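Local coordinates for transcriptional repressor of the blcABC operon (Agrobacterium tumefaciens, PDB 3MQ0), which probably binds DNA through a winged helix-turn-helix domain of the IclR family and represses transcription of the blcABC operon, at residues V68-L72 and D73-R77. Numbering follows the deposited sequence.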
loop_
_atom_site.group_PDB
_atom_site.type_symbol
_atom_site.label_atom_id
_atom_site.label_comp_id
_atom_site.label_asym_id
_atom_site.label_seq_id
_atom_site.Cartn_x
_atom_site.Cartn_y
_atom_site.Cartn_z
ATOM N N VAL B 68 -8.409 19.083 16.197
ATOM C CA VAL B 68 -9.129 19.246 14.949
ATOM C C VAL B 68 -8.765 18.140 13.959
ATOM O O VAL B 68 -9.635 17.596 13.296
ATOM C CB VAL B 68 -8.879 20.638 14.321
ATOM C CG1 VAL B 68 -9.392 20.679 12.882
ATOM C CG2 VAL B 68 -9.542 21.722 15.166
ATOM N N MET B 69 -7.480 17.796 13.881
ATOM C CA MET B 69 -7.029 16.734 12.991
ATOM C C MET B 69 -7.619 15.407 13.391
ATOM O O MET B 69 -7.845 14.542 12.543
ATOM C CB MET B 69 -5.498 16.625 12.999
ATOM C CG MET B 69 -4.804 17.806 12.324
ATOM S SD MET B 69 -3.015 17.700 12.457
ATOM C CE MET B 69 -2.747 16.326 11.335
ATOM N N THR B 70 -7.856 15.235 14.688
ATOM C CA THR B 70 -8.520 14.027 15.172
ATOM C C THR B 70 -10.001 14.002 14.773
ATOM O O THR B 70 -10.525 12.976 14.322
ATOM C CB THR B 70 -8.341 13.855 16.693
ATOM O OG1 THR B 70 -6.936 13.773 16.977
ATOM C CG2 THR B 70 -9.004 12.594 17.156
ATOM N N GLU B 71 -10.664 15.141 14.905
ATOM C CA GLU B 71 -12.065 15.244 14.505
ATOM C C GLU B 71 -12.217 15.028 12.996
ATOM O O GLU B 71 -13.171 14.405 12.534
ATOM C CB GLU B 71 -12.628 16.604 14.914
ATOM C CG GLU B 71 -14.136 16.722 14.690
ATOM C CD GLU B 71 -14.921 15.560 15.302
ATOM O OE1 GLU B 71 -14.740 15.285 16.506
ATOM O OE2 GLU B 71 -15.714 14.920 14.573
ATOM N N LEU B 72 -11.249 15.521 12.234
ATOM C CA LEU B 72 -11.243 15.364 10.785
ATOM C C LEU B 72 -10.910 13.936 10.396
ATOM O O LEU B 72 -10.994 13.572 9.233
ATOM C CB LEU B 72 -10.196 16.292 10.168
ATOM C CG LEU B 72 -10.592 17.755 10.037
ATOM C CD1 LEU B 72 -9.369 18.614 9.820
ATOM C CD2 LEU B 72 -11.554 17.904 8.879
ATOM N N ASP B 73 -10.498 13.139 11.374
ATOM C CA ASP B 73 -10.113 11.745 11.135
ATOM C C ASP B 73 -8.776 11.587 10.383
ATOM O O ASP B 73 -8.434 10.502 9.911
ATOM C CB ASP B 73 -11.246 10.971 10.452
ATOM C CG ASP B 73 -12.530 10.954 11.282
ATOM O OD1 ASP B 73 -12.438 10.901 12.531
ATOM O OD2 ASP B 73 -13.630 11.003 10.686
ATOM N N LEU B 74 -8.011 12.666 10.286
ATOM C CA LEU B 74 -6.634 12.544 9.822
ATOM C C LEU B 74 -5.809 11.743 10.836
ATOM O O LEU B 74 -4.947 10.950 10.456
ATOM C CB LEU B 74 -6.016 13.929 9.618
ATOM C CG LEU B 74 -6.719 14.774 8.550
ATOM C CD1 LEU B 74 -6.209 16.180 8.641
ATOM C CD2 LEU B 74 -6.477 14.179 7.157
ATOM N N LEU B 75 -6.060 11.991 12.124
ATOM C CA LEU B 75 -5.446 11.236 13.212
ATOM C C LEU B 75 -6.533 10.511 13.997
ATOM O O LEU B 75 -7.691 10.930 14.014
ATOM C CB LEU B 75 -4.712 12.163 14.192
ATOM C CG LEU B 75 -3.590 13.044 13.639
ATOM C CD1 LEU B 75 -3.131 14.092 14.659
ATOM C CD2 LEU B 75 -2.414 12.214 13.139
ATOM N N ALA B 76 -6.128 9.433 14.644
ATOM C CA ALA B 76 -6.954 8.700 15.585
ATOM C C ALA B 76 -6.286 8.804 16.949
ATOM O O ALA B 76 -5.062 8.687 17.062
ATOM C CB ALA B 76 -7.053 7.243 15.168
ATOM N N ARG B 77 -7.085 9.015 17.987
ATOM C CA ARG B 77 -6.541 9.124 19.331
ATOM C C ARG B 77 -6.792 7.845 20.129
ATOM O O ARG B 77 -7.934 7.445 20.289
ATOM C CB ARG B 77 -7.196 10.303 20.045
ATOM C CG ARG B 77 -6.639 10.570 21.433
ATOM C CD ARG B 77 -7.324 11.765 22.061
ATOM N NE ARG B 77 -6.770 12.082 23.376
ATOM C CZ ARG B 77 -7.115 11.460 24.496
ATOM N NH1 ARG B 77 -8.004 10.475 24.454
ATOM N NH2 ARG B 77 -6.566 11.813 25.654
HETATM O O HOH W 1 -10.178 10.017 14.371
#
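Met-69 O receives the amide hydrogens of two residues beyond the helix, Leu-74 and Leu-75. The weak, bent bond from Leu-74 N to Met-69 O and the one from Asp-73 N to Thr-70 O, 3.0 Å long, form the pair that, with the positive phi of Asp-73, defines a Schellman motif at the C-terminal end of helix 59-71. Leu-75 N adds a further, nearly straight bond to Met-69 O (3.1 Å, 168° at the hydrogen) as the chain swings into strand 75-77.

Thr-70 supplies two softer polar links to the strand: its CA-H points at Leu-75 O, with CA and O 3.4 Å apart, and a water bridges Thr-70 O (3.0 Å) and Leu-75 O (2.7 Å). The hydroxyl of Thr-70 looks back along the helix to Leu-66 O. With chi1 at -60°, OG1 lies beside the backbone N, and CG2 is left to meet Arg-77 CB at 4.1 Å; both side chains also touch Leu-83 of the neighbouring strand.

Apolar packing fills the inner side. Leu-75 CD1 lies 3.8 Å from Met-69 CB, and the methionine chain, bent at chi3 (71°), brings CE back against the same leucine methyl; both residues reach Leu-36 on helix 27-41. Leu-72 and Leu-74 run alongside each other, Leu-72 CB lying 4.1 Å from Leu-74 CG, and touch Arg-30 and Val-33 of the second subunit, respectively.

The last-turn carbonyls of Met-69 and Thr-70 are thus satisfied by backbone amides and water, which ties helix to wing strand, while Met-69 and Leu-75 pack against helix 27-41 and Leu-72 and Leu-74 face the second subunit.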